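Local coordinates for protein thioredoxin reductase (Streptococcus pyogenes, PDB 5UWY) that probably uses NADPH, by way of a bound FAD and a redox-active disulfide, to reduce thioredoxin, at residues Gly256-Asp261 / Gly275-Lys280; Val82-Asn87 / Val246-Ile251; Ala103-Ile108 / Gln297-Tyr302. One frame throughout, in Å; residues are numbered along the deposited sequence.

Overall arrangement
The three contacts sit side by side in the FAD-binding part of the subunit. Interactions 1 and 2 both touch the cofactor, at its pyrophosphate and its adenine respectively, and their centres lie about 14 Å apart. They join where I259 N meets I251 O at 2.9 Å, a probable hydrogen bond. Interaction 3 has its centre about 16 Å from the centres of both and closes a long loop within which interaction 1 is nested. I108 is the common neighbour: its CG2 packs on I258 CD1 at 3.6 Å and its CD1 on V246 CG1 at 3.5 Å. In interaction 3, the side chain of I107 is about 10 Å from FAD, so that contact is structural.

Interaction 1. Residues Gly256-Asp261 / Gly275-Lys280; sequences GWIITD and GDVRQK. With FAD (flavin-adenine dinucleotide), chain B.
I258 and R278 come together in a single parallel bridge, their CA atoms 4.9 Å apart, with I258 N donating to V277 O at 3.1 Å and Q279 N to I258 O at 3.0 Å. The first of these bonds lies in the carbonyl plane of V277, while Q279 N comes in tilted from that of I258.

The indole of W257 brings its edge to the 276-278 backbone, with CZ3 3.3 Å from D276 O. R283 makes a cation-pi contact with the same indole and hydrogen-bonds D276 O, tying ring and turn together. I258 and V277 meet through I258 CD1 and V277 CG1, 3.9 Å apart. Farther along, Q279 runs beside I259, pointing the same way, and brings OE1 to I259 CG1 at 3.5 Å.

R278 starts away from the opposite segment, but bends at chi2 (-132°) and chi3 (-65°), bringing CD and NE round beside T260. NH2 then donates to T260 OG1 at 2.8 Å, the hydroxyl lying 34° out of the guanidinium plane, and CD rests against T260 CG2. A water bridges T260 O and Q279 O.

Toward the cofactor, D276 N donates to O1P of FAD at 2.8 Å, and G275 CA packs on the same oxygen. An uncharged backbone N-H thus meets the pyrophosphate, while the bridge and the indole pack against the turn that presents it. The guanidinium, which has a weak, long ion pair with D291, probably adds some positive potential beside T260.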
loop_
_atom_site.group_PDB
_atom_site.type_symbol
_atom_site.label_atom_id
_atom_site.label_comp_id
_atom_site.label_asym_id
_atom_site.label_seq_id
_atom_site.Cartn_x
_atom_site.Cartn_y
_atom_site.Cartn_z
ATOM N N GLY A 256 16.948 -15.082 5.212
ATOM C CA GLY A 256 17.435 -13.750 5.500
ATOM C C GLY A 256 16.433 -12.623 5.380
ATOM O O GLY A 256 16.832 -11.459 5.477
ATOM N N TRP A 257 15.156 -12.923 5.169
ATOM C CA TRP A 257 14.128 -11.893 5.115
ATOM C C TRP A 257 13.642 -11.579 6.523
ATOM O O TRP A 257 13.509 -12.474 7.361
ATOM C CB TRP A 257 12.958 -12.339 4.234
ATOM C CG TRP A 257 13.389 -12.960 2.938
ATOM C CD1 TRP A 257 13.711 -14.267 2.724
ATOM C CD2 TRP A 257 13.561 -12.293 1.684
ATOM N NE1 TRP A 257 14.066 -14.459 1.412
ATOM C CE2 TRP A 257 13.983 -13.262 0.752
ATOM C CE3 TRP A 257 13.398 -10.973 1.258
ATOM C CZ2 TRP A 257 14.240 -12.952 -0.577
ATOM C CZ3 TRP A 257 13.655 -10.669 -0.064
ATOM C CH2 TRP A 257 14.074 -11.653 -0.962
ATOM N N ILE A 258 13.381 -10.300 6.778
ATOM C CA ILE A 258 12.984 -9.857 8.110
ATOM C C ILE A 258 11.549 -10.280 8.381
ATOM O O ILE A 258 10.671 -10.163 7.516
ATOM C CB ILE A 258 13.157 -8.335 8.248
ATOM C CG1 ILE A 258 14.546 -7.915 7.772
ATOM C CG2 ILE A 258 12.946 -7.909 9.692
ATOM C CD1 ILE A 258 14.850 -6.459 7.991
ATOM N N ILE A 259 11.307 -10.777 9.593
ATOM C CA ILE A 259 9.980 -11.207 10.016
ATOM C C ILE A 259 9.292 -10.052 10.732
ATOM O O ILE A 259 9.839 -9.487 11.686
ATOM C CB ILE A 259 10.067 -12.439 10.930
ATOM C CG1 ILE A 259 10.477 -13.676 10.132
ATOM C CG2 ILE A 259 8.740 -12.670 11.635
ATOM C CD1 ILE A 259 11.530 -14.513 10.820
ATOM N N THR A 260 8.097 -9.691 10.267
ATOM C CA THR A 260 7.261 -8.696 10.927
ATOM C C THR A 260 5.842 -9.238 11.036
ATOM O O THR A 260 5.540 -10.347 10.584
ATOM C CB THR A 260 7.244 -7.358 10.173
ATOM O OG1 THR A 260 6.379 -7.462 9.035
ATOM C CG2 THR A 260 8.641 -6.964 9.718
ATOM N N ASP A 261 4.961 -8.432 11.624
ATOM C CA ASP A 261 3.550 -8.739 11.758
ATOM C C ASP A 261 2.727 -7.712 10.979
ATOM O O ASP A 261 3.262 -6.978 10.135
ATOM C CB ASP A 261 3.189 -8.770 13.242
ATOM C CG ASP A 261 3.360 -7.421 13.897
ATOM O OD1 ASP A 261 4.362 -6.752 13.587
ATOM O OD2 ASP A 261 2.497 -7.032 14.715
ATOM N N GLY A 275 8.625 -2.950 3.141
ATOM C CA GLY A 275 8.987 -3.160 1.759
ATOM C C GLY A 275 9.407 -4.590 1.470
ATOM O O GLY A 275 8.930 -5.547 2.073
ATOM N N ASP A 276 10.332 -4.714 0.522
ATOM C CA ASP A 276 10.743 -5.987 -0.050
ATOM C C ASP A 276 11.750 -6.739 0.802
ATOM O O ASP A 276 11.912 -7.953 0.611
ATOM C CB ASP A 276 11.322 -5.739 -1.439
ATOM C CG ASP A 276 10.274 -5.272 -2.420
ATOM O OD1 ASP A 276 9.345 -4.555 -1.985
ATOM O OD2 ASP A 276 10.391 -5.585 -3.615
ATOM N N VAL A 277 12.425 -6.051 1.725
ATOM C CA VAL A 277 13.280 -6.716 2.694
ATOM C C VAL A 277 12.495 -7.648 3.610
ATOM O O VAL A 277 13.094 -8.392 4.398
ATOM C CB VAL A 277 14.049 -5.661 3.516
ATOM C CG1 VAL A 277 13.219 -5.195 4.705
ATOM C CG2 VAL A 277 15.390 -6.209 3.969
ATOM N N ARG A 278 11.172 -7.634 3.506
ATOM C CA ARG A 278 10.263 -8.357 4.376
ATOM C C ARG A 278 9.989 -9.761 3.851
ATOM O O ARG A 278 10.167 -10.062 2.670
ATOM C CB ARG A 278 8.941 -7.605 4.473
ATOM C CG ARG A 278 8.876 -6.503 5.504
ATOM C CD ARG A 278 7.606 -6.645 6.311
ATOM N NE ARG A 278 6.427 -6.435 5.473
ATOM C CZ ARG A 278 5.298 -7.127 5.585
ATOM N NH1 ARG A 278 4.279 -6.878 4.773
ATOM N NH2 ARG A 278 5.181 -8.059 6.522
ATOM N N GLN A 279 9.538 -10.622 4.760
ATOM C CA GLN A 279 8.883 -11.870 4.388
ATOM C C GLN A 279 7.494 -11.553 3.850
ATOM O O GLN A 279 6.591 -11.215 4.620
ATOM C CB GLN A 279 8.787 -12.791 5.600
ATOM C CG GLN A 279 9.549 -14.088 5.492
ATOM C CD GLN A 279 9.172 -15.059 6.596
ATOM O OE1 GLN A 279 8.426 -14.714 7.516
ATOM N NE2 GLN A 279 9.683 -16.281 6.510
ATOM N N LYS A 280 7.315 -11.653 2.536
ATOM C CA LYS A 280 6.018 -11.375 1.934
ATOM C C LYS A 280 5.985 -11.996 0.548
ATOM O O LYS A 280 6.997 -12.479 0.037
ATOM C CB LYS A 280 5.738 -9.872 1.864
ATOM C CG LYS A 280 6.880 -9.053 1.291
ATOM C CD LYS A 280 6.364 -7.886 0.464
ATOM C CE LYS A 280 5.935 -6.730 1.359
ATOM N NZ LYS A 280 5.803 -5.451 0.613
HETATM P PA FAD B . 14.218 -1.071 -2.639
HETATM O O1A FAD B . 13.651 0.053 -3.426
HETATM O O2A FAD B . 14.891 -2.189 -3.441
HETATM O O5B FAD B . 15.254 -0.555 -1.596
HETATM C C5B FAD B . 16.668 -0.579 -1.878
HETATM C C4B FAD B . 17.319 0.637 -1.279
HETATM O O4B FAD B . 18.049 0.251 -0.090
HETATM C C3B FAD B . 18.318 1.347 -2.198
HETATM O O3B FAD B . 18.109 2.757 -2.205
HETATM C C2B FAD B . 19.675 0.957 -1.606
HETATM O O2B FAD B . 20.646 1.972 -1.842
HETATM C C1B FAD B . 19.316 0.861 -0.125
HETATM N N9A FAD B . 20.246 0.076 0.688
HETATM C C8A FAD B . 20.426 -1.283 0.686
HETATM N N7A FAD B . 21.337 -1.708 1.532
HETATM C C5A FAD B . 21.783 -0.543 2.134
HETATM C C6A FAD B . 22.751 -0.304 3.131
HETATM N N6A FAD B . 23.468 -1.268 3.713
HETATM N N1A FAD B . 22.955 0.979 3.508
HETATM C C2A FAD B . 22.239 1.945 2.928
HETATM N N3A FAD B . 21.302 1.837 1.985
HETATM C C4A FAD B . 21.123 0.560 1.630
HETATM N N1 FAD B . 7.816 -2.224 -9.292
HETATM C C2 FAD B . 6.532 -2.029 -9.716
HETATM O O2 FAD B . 5.652 -1.606 -8.956
HETATM N N3 FAD B . 6.198 -2.303 -11.032
HETATM C C4 FAD B . 7.050 -2.779 -12.005
HETATM O O4 FAD B . 6.635 -2.985 -13.144
HETATM C C4X FAD B . 8.410 -2.988 -11.544
HETATM N N5 FAD B . 9.284 -3.440 -12.399
HETATM C C5X FAD B . 10.581 -3.643 -11.961
HETATM C C6 FAD B . 11.524 -4.124 -12.867
HETATM C C7 FAD B . 12.841 -4.343 -12.482
HETATM C C7M FAD B . 13.830 -4.864 -13.491
HETATM C C8 FAD B . 13.229 -4.076 -11.158
HETATM C C8M FAD B . 14.648 -4.303 -10.709
HETATM C C9 FAD B . 12.290 -3.595 -10.249
HETATM C C9A FAD B . 10.973 -3.377 -10.639
HETATM N N10 FAD B . 9.991 -2.905 -9.740
HETATM C C10 FAD B . 8.698 -2.685 -10.167
HETATM C "C1'" FAD B . 10.342 -2.570 -8.348
HETATM C "C2'" FAD B . 9.946 -3.634 -7.330
HETATM O "O2'" FAD B . 8.594 -3.454 -6.906
HETATM C "C3'" FAD B . 10.860 -3.519 -6.109
HETATM O "O3'" FAD B . 10.728 -4.719 -5.358
HETATM C "C4'" FAD B . 10.602 -2.325 -5.181
HETATM O "O4'" FAD B . 11.103 -1.132 -5.784
HETATM C "C5'" FAD B . 11.239 -2.512 -3.819
HETATM O "O5'" FAD B . 10.972 -1.353 -2.999
HETATM P P FAD B . 11.598 -1.212 -1.555
HETATM O O1P FAD B . 10.900 -2.191 -0.606
HETATM O O2P FAD B . 11.607 0.188 -1.060
HETATM O O3P FAD B . 13.089 -1.733 -1.744
HETATM O O HOH W 1 6.242 -11.331 7.543
#

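Interaction 2. Residues Val82-Asn87 / Val246-Ile251. With FAD (flavin-adenine dinucleotide), chain B.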
loop_
_atom_site.group_PDB
_atom_site.type_symbol
_atom_site.label_atom_id
_atom_site.label_comp_id
_atom_site.label_asym_id
_atom_site.label_seq_id
_atom_site.Cartn_x
_atom_site.Cartn_y
_atom_site.Cartn_z
ATOM N N VAL A 82 25.059 1.259 5.773
ATOM C CA VAL A 82 24.910 0.776 7.139
ATOM C C VAL A 82 25.561 -0.595 7.265
ATOM O O VAL A 82 25.256 -1.521 6.504
ATOM C CB VAL A 82 23.431 0.733 7.539
ATOM C CG1 VAL A 82 23.270 0.164 8.944
ATOM C CG2 VAL A 82 22.828 2.121 7.459
ATOM N N GLN A 83 26.471 -0.727 8.227
ATOM C CA GLN A 83 27.130 -1.995 8.501
ATOM C C GLN A 83 26.519 -2.742 9.674
ATOM O O GLN A 83 26.533 -3.977 9.679
ATOM C CB GLN A 83 28.622 -1.779 8.776
ATOM C CG GLN A 83 29.524 -2.097 7.598
ATOM C CD GLN A 83 29.652 -0.931 6.643
ATOM O OE1 GLN A 83 29.644 0.227 7.060
ATOM N NE2 GLN A 83 29.770 -1.228 5.353
ATOM N N LYS A 84 25.979 -2.031 10.661
ATOM C CA LYS A 84 25.433 -2.694 11.834
ATOM C C LYS A 84 24.393 -1.779 12.471
ATOM O O LYS A 84 24.535 -0.552 12.461
ATOM C CB LYS A 84 26.533 -3.040 12.851
ATOM C CG LYS A 84 26.154 -4.162 13.827
ATOM C CD LYS A 84 27.127 -4.255 14.997
ATOM C CE LYS A 84 26.853 -5.476 15.869
ATOM N NZ LYS A 84 27.800 -5.547 17.018
ATOM N N ILE A 85 23.331 -2.386 13.000
ATOM C CA ILE A 85 22.323 -1.691 13.800
ATOM C C ILE A 85 22.215 -2.442 15.119
ATOM O O ILE A 85 21.863 -3.626 15.127
ATOM C CB ILE A 85 20.950 -1.637 13.102
ATOM C CG1 ILE A 85 20.973 -0.685 11.908
ATOM C CG2 ILE A 85 19.855 -1.233 14.085
ATOM C CD1 ILE A 85 19.939 -1.017 10.847
ATOM N N GLU A 86 22.528 -1.781 16.227
ATOM C CA GLU A 86 22.476 -2.459 17.515
ATOM C C GLU A 86 21.431 -1.832 18.424
ATOM O O GLU A 86 21.167 -0.627 18.371
ATOM C CB GLU A 86 23.835 -2.471 18.217
ATOM C CG GLU A 86 24.649 -3.687 17.849
ATOM C CD GLU A 86 23.801 -4.953 17.821
ATOM O OE1 GLU A 86 23.126 -5.261 18.822
ATOM O OE2 GLU A 86 23.772 -5.611 16.762
ATOM N N ASN A 87 20.841 -2.676 19.262
ATOM C CA ASN A 87 19.707 -2.315 20.098
ATOM C C ASN A 87 20.168 -2.080 21.532
ATOM O O ASN A 87 21.021 -2.809 22.052
ATOM C CB ASN A 87 18.643 -3.418 20.053
ATOM C CG ASN A 87 17.480 -3.145 20.975
ATOM O OD1 ASN A 87 17.112 -1.992 21.201
ATOM N ND2 ASN A 87 16.884 -4.206 21.507
ATOM N N VAL A 246 21.908 -6.703 9.886
ATOM C CA VAL A 246 21.014 -7.090 10.974
ATOM C C VAL A 246 21.174 -8.572 11.284
ATOM O O VAL A 246 20.269 -9.199 11.844
ATOM C CB VAL A 246 19.545 -6.762 10.646
ATOM C CG1 VAL A 246 19.333 -5.265 10.626
ATOM C CG2 VAL A 246 19.135 -7.391 9.320
ATOM N N LYS A 247 22.327 -9.141 10.920
ATOM C CA LYS A 247 22.578 -10.546 11.226
ATOM C C LYS A 247 22.597 -10.793 12.728
ATOM O O LYS A 247 22.186 -11.866 13.186
ATOM C CB LYS A 247 23.902 -10.992 10.603
ATOM N N ASP A 248 23.048 -9.807 13.507
ATOM C CA ASP A 248 23.206 -9.959 14.948
ATOM C C ASP A 248 21.880 -9.991 15.697
ATOM O O ASP A 248 21.865 -10.374 16.872
ATOM C CB ASP A 248 24.056 -8.812 15.496
ATOM C CG ASP A 248 25.190 -8.429 14.567
ATOM O OD1 ASP A 248 26.299 -8.983 14.714
ATOM O OD2 ASP A 248 24.962 -7.579 13.678
ATOM N N LEU A 249 20.777 -9.616 15.053
ATOM C CA LEU A 249 19.552 -9.278 15.763
ATOM C C LEU A 249 18.518 -10.396 15.775
ATOM O O LEU A 249 17.520 -10.278 16.493
ATOM C CB LEU A 249 18.931 -8.011 15.160
ATOM C CG LEU A 249 19.647 -6.676 15.400
ATOM C CD1 LEU A 249 20.945 -6.572 14.606
ATOM C CD2 LEU A 249 18.731 -5.504 15.074
ATOM N N GLU A 250 18.729 -11.467 15.006
ATOM C CA GLU A 250 17.822 -12.619 14.978
ATOM C C GLU A 250 16.399 -12.207 14.606
ATOM O O GLU A 250 15.418 -12.721 15.148
ATOM C CB GLU A 250 17.838 -13.369 16.312
ATOM C CG GLU A 250 19.156 -14.058 16.617
ATOM C CD GLU A 250 19.305 -14.405 18.085
ATOM O OE1 GLU A 250 19.930 -13.614 18.823
ATOM O OE2 GLU A 250 18.797 -15.467 18.501
ATOM N N ILE A 251 16.285 -11.265 13.668
ATOM C CA ILE A 251 14.991 -10.832 13.162
ATOM C C ILE A 251 14.711 -11.373 11.771
ATOM O O ILE A 251 13.627 -11.132 11.222
ATOM C CB ILE A 251 14.892 -9.295 13.174
ATOM C CG1 ILE A 251 15.667 -8.697 12.002
ATOM C CG2 ILE A 251 15.463 -8.756 14.469
ATOM C CD1 ILE A 251 15.768 -7.183 12.050
HETATM P PA FAD B . 14.218 -1.071 -2.639
HETATM O O1A FAD B . 13.651 0.053 -3.426
HETATM O O2A FAD B . 14.891 -2.189 -3.441
HETATM O O5B FAD B . 15.254 -0.555 -1.596
HETATM C C5B FAD B . 16.668 -0.579 -1.878
HETATM C C4B FAD B . 17.319 0.637 -1.279
HETATM O O4B FAD B . 18.049 0.251 -0.090
HETATM C C3B FAD B . 18.318 1.347 -2.198
HETATM O O3B FAD B . 18.109 2.757 -2.205
HETATM C C2B FAD B . 19.675 0.957 -1.606
HETATM O O2B FAD B . 20.646 1.972 -1.842
HETATM C C1B FAD B . 19.316 0.861 -0.125
HETATM N N9A FAD B . 20.246 0.076 0.688
HETATM C C8A FAD B . 20.426 -1.283 0.686
HETATM N N7A FAD B . 21.337 -1.708 1.532
HETATM C C5A FAD B . 21.783 -0.543 2.134
HETATM C C6A FAD B . 22.751 -0.304 3.131
HETATM N N6A FAD B . 23.468 -1.268 3.713
HETATM N N1A FAD B . 22.955 0.979 3.508
HETATM C C2A FAD B . 22.239 1.945 2.928
HETATM N N3A FAD B . 21.302 1.837 1.985
HETATM C C4A FAD B . 21.123 0.560 1.630
HETATM N N1 FAD B . 7.816 -2.224 -9.292
HETATM C C2 FAD B . 6.532 -2.029 -9.716
HETATM O O2 FAD B . 5.652 -1.606 -8.956
HETATM N N3 FAD B . 6.198 -2.303 -11.032
HETATM C C4 FAD B . 7.050 -2.779 -12.005
HETATM O O4 FAD B . 6.635 -2.985 -13.144
HETATM C C4X FAD B . 8.410 -2.988 -11.544
HETATM N N5 FAD B . 9.284 -3.440 -12.399
HETATM C C5X FAD B . 10.581 -3.643 -11.961
HETATM C C6 FAD B . 11.524 -4.124 -12.867
HETATM C C7 FAD B . 12.841 -4.343 -12.482
HETATM C C7M FAD B . 13.830 -4.864 -13.491
HETATM C C8 FAD B . 13.229 -4.076 -11.158
HETATM C C8M FAD B . 14.648 -4.303 -10.709
HETATM C C9 FAD B . 12.290 -3.595 -10.249
HETATM C C9A FAD B . 10.973 -3.377 -10.639
HETATM N N10 FAD B . 9.991 -2.905 -9.740
HETATM C C10 FAD B . 8.698 -2.685 -10.167
HETATM C "C1'" FAD B . 10.342 -2.570 -8.348
HETATM C "C2'" FAD B . 9.946 -3.634 -7.330
HETATM O "O2'" FAD B . 8.594 -3.454 -6.906
HETATM C "C3'" FAD B . 10.860 -3.519 -6.109
HETATM O "O3'" FAD B . 10.728 -4.719 -5.358
HETATM C "C4'" FAD B . 10.602 -2.325 -5.181
HETATM O "O4'" FAD B . 11.103 -1.132 -5.784
HETATM C "C5'" FAD B . 11.239 -2.512 -3.819
HETATM O "O5'" FAD B . 10.972 -1.353 -2.999
HETATM P P FAD B . 11.598 -1.212 -1.555
HETATM O O1P FAD B . 10.900 -2.191 -0.606
HETATM O O2P FAD B . 11.607 0.188 -1.060
HETATM O O3P FAD B . 13.089 -1.733 -1.744
#
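V246 opens the second segment by laying CG1 against I85 CD1, at 4.3 Å. I85 belongs to strand 84-87 and also packs on V94 and I10, so this methyl contact continues a buried apolar patch. From here the chain makes a short turn of helical backbone angles, with L249 N returning to V246 O at 3.3 Å.

D248 comes next and turns its CB toward the strand. K84 is fully extended, CG anti to the backbone N (chi1 -158°), and crosses the aspartate at about a right angle; its CE lies 3.6 Å from D248 OD2. The ammonium overshoots: K84 NZ is 4.4 Å from D248 OD1, beyond a salt bridge, so any attraction is probably modest. E86, bent at chi2 (-42°), arrives from the same strand, and its OE2 stands 3.8 Å from D248 OD2, the two carboxylate planes being 88° apart.

L249 follows, pointing at the strand and facing the carbonyl of I85. CD1 lies almost straight ahead of that carbonyl, 3.1 Å from I85 O, with CD2 off to one side, and CD1 also touches E86 OE2 as the side chains slide past each other.

At the start of segment 82-87, V82 N donates to N1A of FAD at 3.1 Å, and V82 O receives a weak bond from N6A, pairing with the adenine edge. No hydrogen bond crosses the segments. Van der Waals packing carries the contact, apolar at I85 and V246, methyl against oxygen at L249, with K84 and E86 around D248; the lysine probably offsets part of the repulsion between the acids.

Interaction 3. Residues Ala103-Ile108 / Gln297-Tyr302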
loop_
_atom_site.group_PDB
_atom_site.type_symbol
_atom_site.label_atom_id
_atom_site.label_comp_id
_atom_site.label_asym_id
_atom_site.label_seq_id
_atom_site.Cartn_x
_atom_site.Cartn_y
_atom_site.Cartn_z
ATOM N N ALA A 103 19.028 6.680 17.330
ATOM C CA ALA A 103 17.618 6.966 17.108
ATOM C C ALA A 103 16.783 6.162 18.085
ATOM O O ALA A 103 17.206 5.119 18.590
ATOM C CB ALA A 103 17.181 6.646 15.677
ATOM N N LYS A 104 15.576 6.666 18.337
ATOM C CA LYS A 104 14.626 5.932 19.158
ATOM C C LYS A 104 13.955 4.812 18.374
ATOM O O LYS A 104 13.545 3.806 18.968
ATOM C CB LYS A 104 13.572 6.885 19.729
ATOM C CG LYS A 104 14.107 8.267 20.073
ATOM C CD LYS A 104 13.032 9.138 20.701
ATOM C CE LYS A 104 13.633 10.144 21.672
ATOM N NZ LYS A 104 12.833 10.246 22.924
ATOM N N THR A 105 13.830 4.962 17.051
ATOM C CA THR A 105 13.265 3.926 16.196
ATOM C C THR A 105 14.085 3.786 14.921
ATOM O O THR A 105 14.576 4.775 14.359
ATOM C CB THR A 105 11.799 4.208 15.818
ATOM O OG1 THR A 105 11.725 5.380 14.993
ATOM C CG2 THR A 105 10.928 4.387 17.054
ATOM N N VAL A 106 14.205 2.541 14.468
ATOM C CA VAL A 106 14.831 2.192 13.200
ATOM C C VAL A 106 13.773 1.537 12.322
ATOM O O VAL A 106 13.077 0.618 12.766
ATOM C CB VAL A 106 16.033 1.249 13.404
ATOM C CG1 VAL A 106 16.259 0.379 12.176
ATOM C CG2 VAL A 106 17.278 2.042 13.745
ATOM N N ILE A 107 13.639 2.019 11.090
ATOM C CA ILE A 107 12.791 1.379 10.088
ATOM C C ILE A 107 13.701 0.844 8.992
ATOM O O ILE A 107 14.423 1.610 8.345
ATOM C CB ILE A 107 11.739 2.340 9.517
ATOM C CG1 ILE A 107 11.014 3.077 10.643
ATOM C CG2 ILE A 107 10.731 1.575 8.677
ATOM C CD1 ILE A 107 9.869 3.938 10.159
ATOM N N ILE A 108 13.672 -0.468 8.790
ATOM C CA ILE A 108 14.538 -1.127 7.818
ATOM C C ILE A 108 13.796 -1.212 6.490
ATOM O O ILE A 108 12.752 -1.865 6.389
ATOM C CB ILE A 108 14.964 -2.516 8.310
ATOM C CG1 ILE A 108 15.467 -2.406 9.750
ATOM C CG2 ILE A 108 16.035 -3.099 7.398
ATOM C CD1 ILE A 108 16.395 -3.504 10.163
ATOM N N GLN A 297 3.475 5.708 10.432
ATOM C CA GLN A 297 2.467 6.125 11.398
ATOM C C GLN A 297 2.597 5.377 12.720
ATOM O O GLN A 297 2.205 5.905 13.767
ATOM C CB GLN A 297 1.066 5.943 10.810
ATOM C CG GLN A 297 -0.021 6.690 11.566
ATOM C CD GLN A 297 0.306 8.160 11.754
ATOM O OE1 GLN A 297 0.845 8.810 10.858
ATOM N NE2 GLN A 297 -0.018 8.688 12.929
ATOM N N GLY A 298 3.151 4.162 12.702
ATOM C CA GLY A 298 3.320 3.417 13.938
ATOM C C GLY A 298 4.436 3.951 14.814
ATOM O O GLY A 298 4.424 3.750 16.035
ATOM N N VAL A 299 5.416 4.628 14.209
ATOM C CA VAL A 299 6.484 5.248 14.992
ATOM C C VAL A 299 5.902 6.178 16.050
ATOM O O VAL A 299 6.308 6.145 17.219
ATOM C CB VAL A 299 7.466 5.989 14.070
ATOM C CG1 VAL A 299 8.340 6.918 14.887
ATOM C CG2 VAL A 299 8.319 4.997 13.313
ATOM N N TYR A 300 4.932 7.012 15.659
ATOM C CA TYR A 300 4.342 7.939 16.619
ATOM C C TYR A 300 3.700 7.202 17.785
ATOM O O TYR A 300 3.839 7.618 18.939
ATOM C CB TYR A 300 3.306 8.840 15.950
ATOM C CG TYR A 300 2.462 9.573 16.971
ATOM C CD1 TYR A 300 2.985 10.643 17.687
ATOM C CD2 TYR A 300 1.159 9.172 17.249
ATOM C CE1 TYR A 300 2.233 11.306 18.634
ATOM C CE2 TYR A 300 0.400 9.830 18.199
ATOM C CZ TYR A 300 0.942 10.898 18.888
ATOM O OH TYR A 300 0.196 11.561 19.834
ATOM N N HIS A 301 2.977 6.115 17.506
ATOM C CA HIS A 301 2.322 5.368 18.576
ATOM C C HIS A 301 3.349 4.773 19.533
ATOM O O HIS A 301 3.223 4.899 20.761
ATOM C CB HIS A 301 1.432 4.275 17.981
ATOM C CG HIS A 301 0.475 3.670 18.961
ATOM N ND1 HIS A 301 0.433 2.317 19.222
ATOM C CD2 HIS A 301 -0.477 4.234 19.741
ATOM C CE1 HIS A 301 -0.506 2.074 20.120
ATOM N NE2 HIS A 301 -1.072 3.219 20.452
ATOM N N TYR A 302 4.384 4.130 18.981
ATOM C CA TYR A 302 5.434 3.566 19.824
ATOM C C TYR A 302 6.087 4.639 20.691
ATOM O O TYR A 302 6.352 4.410 21.876
ATOM C CB TYR A 302 6.482 2.858 18.961
ATOM C CG TYR A 302 7.626 2.256 19.751
ATOM C CD1 TYR A 302 7.494 1.017 20.366
ATOM C CD2 TYR A 302 8.837 2.926 19.882
ATOM C CE1 TYR A 302 8.536 0.462 21.091
ATOM C CE2 TYR A 302 9.883 2.381 20.605
ATOM C CZ TYR A 302 9.728 1.148 21.206
ATOM O OH TYR A 302 10.766 0.601 21.927
#
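V299 points from helix 285-304 toward strand 105-108, where it meets both T105 and I107, two residues on the same face of the strand. This is the closely packed part. I107 CD1 touches V299 CG2 at 3.7 Å, the two side chains crossing obliquely. I107 places CG1 anti to its carbonyl carbon (chi1 -48°), with CD1 extended beyond it toward the helix. The other branch of V299, CG1, lies against T105 OG1 at 3.7 Å. That hydroxyl is not left bare among hydrocarbon: it is hydrogen-bonded to D6 O and to T7 OG1 on the neighbouring strand 5-10, so T105 turns a satisfied polar group to the valine. T7 packs on both I107 and V299, and A295 on I107.

One helical turn on, the packing thins. Y302, its CG anti to the backbone N (chi1 179°), slides past T105 in the opposite direction, CD2 reaching T105 CG2 at 3.8 Å, and its CE2 comes no nearer than 4.3 Å to K104 O. The ring is only partly buried and also meets F306. K104 marks the corner where the chain leaves the antiparallel sheet; its amine end leads away from 297-302, while the side chain also touches L303 farther along the helix. Y300, which points away from the strand, meets Y161 of the second subunit edge-to-face, and H301 packs on E157 of that subunit.

Strand and helix axes approach to 10.1 Å and run nearly antiparallel, at 157°. Strand 105-108 is an inner strand of the parallel sheet, between 5-10 and 271-273. A helix laid over such a sheet, running back against its strands, is the alpha/beta layering of the Rossmann-type FAD-binding domain of the pyridine nucleotide-disulphide oxidoreductases.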